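Local coordinates for GGDEF and EAL domain-containing protein (PDB 6PWJ) that probably acts in cyclic di-GMP signalling, joining a domain of the diguanylate cyclase (GGDEF) family to an EAL domain, at residues Val333-Arg338 against Lys355-Phe360. Residues are numbered along the deposited sequence; the frame is centred on the assembly and turned at random.
Sequences VDNYGR and KLDYLF. With MG (magnesium ion), chain C.
Arg338 and Asp357 both carry CG anti to the backbone N (chi1 179° and -179°), which sends the arginine chain across the carboxylate at about a right angle. The extended methylenes of Arg338 lie over one face of that carboxylate, CB 3.6 Å from Asp357 CG; the bend at chi3 (60°) then turns the guanidinium back toward Asn335. The charges pair only loosely, in a long salt bridge of 3.9 Å from Arg338 NH1 to Asp357 OD1. The other oxygen, Asp357 OD2, closes an Asx turn by accepting from Leu359 N at 2.9 Å, above the carboxylate plane; a short acidic side chain suits this double task.

The backbones belong to two neighbouring parallel strands joined by a beta-alpha-beta crossover, strand 330-336, helix 345-349 and strand 353-356, within the barrel of the EAL domain. Tyr336 N donates to Lys355 O (2.8 Å), and Asp357 N answers with a longer bond to Tyr336 O (3.3 Å). At the chain's corner Asp334 presents a hard carboxylate oxygen, OD2, to magnesium at 2.1 Å; two waters, Asn272, Glu304 and Glu218 complete the site. Lys355 sends its amine to Glu304, linking this strand to the metal shell, while its CB packs 3.6 Å from Asp334 OD1.

Glycine suits the third position of the type II turn from Asn335 to Arg338, where phi is positive; the Phe360 ring lies against this turn, its edge toward Arg338. Tyr336 lies alongside Leu356, whose CG meets the ring edge at CD2 (3.9 Å), and the phenol's OH is satisfied by Ile376 O on helix 367-381.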
ATOM      1  N   VAL A 333      -6.897  -2.722 -11.116  1.00 33.18           N
ATOM      2  CA  VAL A 333      -5.675  -2.204 -10.509  1.00 34.76           C
ATOM      3  C   VAL A 333      -5.978  -1.812  -9.070  1.00 33.12           C
ATOM      4  O   VAL A 333      -6.876  -1.001  -8.813  1.00 30.54           O
ATOM      5  CB  VAL A 333      -5.118  -1.008 -11.298  1.00 35.04           C
ATOM      6  CG1 VAL A 333      -3.817  -0.522 -10.673  1.00 32.70           C
ATOM      7  CG2 VAL A 333      -4.910  -1.387 -12.756  1.00 37.15           C
ATOM      8  N   ASP A 334      -5.233  -2.390  -8.132  1.00 31.44           N
ATOM      9  CA  ASP A 334      -5.342  -2.045  -6.723  1.00 29.26           C
ATOM     10  C   ASP A 334      -4.197  -1.116  -6.346  1.00 29.41           C
ATOM     11  O   ASP A 334      -3.060  -1.306  -6.786  1.00 30.05           O
ATOM     12  CB  ASP A 334      -5.320  -3.301  -5.848  1.00 43.08           C
ATOM     13  CG  ASP A 334      -5.980  -3.085  -4.498  1.00 47.08           C
ATOM     14  OD1 ASP A 334      -6.427  -1.950  -4.226  1.00 49.99           O
ATOM     15  OD2 ASP A 334      -6.058  -4.049  -3.710  1.00 58.55           O
ATOM     16  N   ASN A 335      -4.505  -0.102  -5.538  1.00 34.71           N
ATOM     17  CA  ASN A 335      -3.518   0.906  -5.151  1.00 35.90           C
ATOM     18  C   ASN A 335      -3.084   1.732  -6.361  1.00 37.45           C
ATOM     19  O   ASN A 335      -1.911   2.078  -6.511  1.00 36.38           O
ATOM     20  CB  ASN A 335      -2.311   0.261  -4.467  1.00 32.64           C
ATOM     21  CG  ASN A 335      -2.702  -0.561  -3.253  1.00 30.57           C
ATOM     22  OD1 ASN A 335      -3.439  -0.096  -2.384  1.00 37.28           O
ATOM     23  ND2 ASN A 335      -2.222  -1.798  -3.199  1.00 29.87           N
ATOM     24  N   TYR A 336      -4.042   2.044  -7.229  1.00 34.22           N
ATOM     25  CA  TYR A 336      -3.758   2.789  -8.448  1.00 29.56           C
ATOM     26  C   TYR A 336      -3.121   4.136  -8.126  1.00 38.47           C
ATOM     27  O   TYR A 336      -3.612   4.885  -7.276  1.00 35.77           O
ATOM     28  CB  TYR A 336      -5.053   2.973  -9.242  1.00 34.87           C
ATOM     29  CG  TYR A 336      -4.983   3.962 -10.382  1.00 38.50           C
ATOM     30  CD1 TYR A 336      -4.232   3.692 -11.519  1.00 40.02           C
ATOM     31  CD2 TYR A 336      -5.695   5.153 -10.333  1.00 30.82           C
ATOM     32  CE1 TYR A 336      -4.178   4.592 -12.567  1.00 41.66           C
ATOM     33  CE2 TYR A 336      -5.649   6.058 -11.375  1.00 33.12           C
ATOM     34  CZ  TYR A 336      -4.888   5.773 -12.490  1.00 44.58           C
ATOM     35  OH  TYR A 336      -4.839   6.672 -13.529  1.00 52.20           O
ATOM     36  N   GLY A 337      -2.013   4.435  -8.806  1.00 42.94           N
ATOM     37  CA  GLY A 337      -1.305   5.688  -8.642  1.00 35.92           C
ATOM     38  C   GLY A 337      -0.327   5.738  -7.489  1.00 36.85           C
ATOM     39  O   GLY A 337       0.346   6.763  -7.317  1.00 30.65           O
ATOM     40  N   ARG A 338      -0.203   4.662  -6.709  1.00 35.14           N
ATOM     41  CA  ARG A 338       0.570   4.723  -5.473  1.00 32.88           C
ATOM     42  C   ARG A 338       2.074   4.753  -5.725  1.00 42.61           C
ATOM     43  O   ARG A 338       2.821   5.324  -4.923  1.00 38.10           O
ATOM     44  CB  ARG A 338       0.215   3.536  -4.579  1.00 29.87           C
ATOM     45  CG  ARG A 338       0.991   3.480  -3.274  1.00 51.84           C
ATOM     46  CD  ARG A 338       0.584   2.271  -2.452  1.00 52.02           C
ATOM     47  NE  ARG A 338       0.831   1.024  -3.166  1.00 63.83           N
ATOM     48  CZ  ARG A 338       0.472  -0.175  -2.719  1.00 94.05           C
ATOM     49  NH1 ARG A 338      -0.156  -0.294  -1.558  1.00 88.91           N
ATOM     50  NH2 ARG A 338       0.739  -1.258  -3.438  1.00111.60           N
ATOM     51  N   LYS A 355      -8.630   0.759  -8.492  1.00 42.59           N
ATOM     52  CA  LYS A 355      -8.899   1.059  -7.085  1.00 27.18           C
ATOM     53  C   LYS A 355      -7.866   2.078  -6.621  1.00 27.31           C
ATOM     54  O   LYS A 355      -6.715   1.728  -6.345  1.00 33.03           O
ATOM     55  CB  LYS A 355      -8.847  -0.207  -6.236  1.00 29.77           C
ATOM     56  CG  LYS A 355     -10.204  -0.720  -5.780  1.00 34.88           C
ATOM     57  CD  LYS A 355     -10.066  -1.511  -4.486  1.00 33.15           C
ATOM     58  CE  LYS A 355     -11.404  -2.043  -4.003  1.00 41.20           C
ATOM     59  NZ  LYS A 355     -11.897  -3.141  -4.873  1.00 34.69           N
ATOM     60  N   LEU A 356      -8.270   3.344  -6.539  1.00 27.06           N
ATOM     61  CA  LEU A 356      -7.330   4.388  -6.157  1.00 39.07           C
ATOM     62  C   LEU A 356      -6.755   4.118  -4.773  1.00 39.18           C
ATOM     63  O   LEU A 356      -7.471   3.738  -3.843  1.00 43.12           O
ATOM     64  CB  LEU A 356      -8.004   5.759  -6.188  1.00 25.64           C
ATOM     65  CG  LEU A 356      -8.100   6.418  -7.566  1.00 29.92           C
ATOM     66  CD1 LEU A 356      -9.293   5.885  -8.344  1.00 27.72           C
ATOM     67  CD2 LEU A 356      -8.161   7.931  -7.436  1.00 33.34           C
ATOM     68  N   ASP A 357      -5.445   4.316  -4.646  1.00 39.29           N
ATOM     69  CA  ASP A 357      -4.764   4.111  -3.379  1.00 26.49           C
ATOM     70  C   ASP A 357      -5.309   5.063  -2.319  1.00 22.88           C
ATOM     71  O   ASP A 357      -5.862   6.125  -2.618  1.00 23.11           O
ATOM     72  CB  ASP A 357      -3.257   4.311  -3.545  1.00 23.10           C
ATOM     73  CG  ASP A 357      -2.493   4.096  -2.252  1.00 28.42           C
ATOM     74  OD1 ASP A 357      -2.287   2.924  -1.871  1.00 22.56           O
ATOM     75  OD2 ASP A 357      -2.101   5.098  -1.619  1.00 24.34           O
ATOM     76  N   TYR A 358      -5.144   4.660  -1.057  1.00 22.46           N
ATOM     77  CA  TYR A 358      -5.611   5.470   0.061  1.00 22.25           C
ATOM     78  C   TYR A 358      -5.088   6.898  -0.010  1.00 25.83           C
ATOM     79  O   TYR A 358      -5.766   7.830   0.436  1.00 27.25           O
ATOM     80  CB  TYR A 358      -5.188   4.814   1.378  1.00 21.98           C
ATOM     81  CG  TYR A 358      -5.580   5.572   2.628  1.00 27.35           C
ATOM     82  CD1 TYR A 358      -4.796   6.613   3.109  1.00 21.79           C
ATOM     83  CD2 TYR A 358      -6.719   5.226   3.341  1.00 32.99           C
ATOM     84  CE1 TYR A 358      -5.147   7.300   4.254  1.00 21.99           C
ATOM     85  CE2 TYR A 358      -7.078   5.906   4.488  1.00 35.75           C
ATOM     86  CZ  TYR A 358      -6.288   6.942   4.941  1.00 26.02           C
ATOM     87  OH  TYR A 358      -6.640   7.621   6.083  1.00 35.75           O
ATOM     88  N   LEU A 359      -3.892   7.091  -0.573  1.00 33.13           N
ATOM     89  CA  LEU A 359      -3.254   8.404  -0.529  1.00 29.65           C
ATOM     90  C   LEU A 359      -4.090   9.459  -1.244  1.00 43.86           C
ATOM     91  O   LEU A 359      -4.246  10.581  -0.747  1.00 53.72           O
ATOM     92  CB  LEU A 359      -1.857   8.326  -1.142  1.00 34.25           C
ATOM     93  CG  LEU A 359      -1.085   9.643  -1.254  1.00 22.10           C
ATOM     94  CD1 LEU A 359      -0.758  10.196   0.124  1.00 21.83           C
ATOM     95  CD2 LEU A 359       0.177   9.460  -2.080  1.00 25.57           C
ATOM     96  N   PHE A 360      -4.634   9.122  -2.409  1.00 39.76           N
ATOM     97  CA  PHE A 360      -5.318  10.087  -3.257  1.00 37.98           C
ATOM     98  C   PHE A 360      -6.799  10.217  -2.936  1.00 35.63           C
ATOM     99  O   PHE A 360      -7.513  10.931  -3.647  1.00 39.45           O
ATOM    100  CB  PHE A 360      -5.140   9.708  -4.726  1.00 30.46           C
ATOM    101  CG  PHE A 360      -3.736   9.325  -5.082  1.00 32.89           C
ATOM    102  CD1 PHE A 360      -2.789  10.297  -5.357  1.00 36.93           C
ATOM    103  CD2 PHE A 360      -3.361   7.995  -5.134  1.00 23.91           C
ATOM    104  CE1 PHE A 360      -1.494   9.948  -5.681  1.00 38.46           C
ATOM    105  CE2 PHE A 360      -2.067   7.641  -5.457  1.00 33.85           C
ATOM    106  CZ  PHE A 360      -1.133   8.620  -5.731  1.00 34.43           C
TER
HETATM  107 MG    MG C1000      -7.652  -4.815  -2.586  1.00 53.15          MG
HETATM  108  O   HOH W   1      -7.992  -2.805  -2.312  1.00 52.01           O
HETATM  109  O   HOH W   2      -6.720  -4.125  -0.913  1.00 58.55           O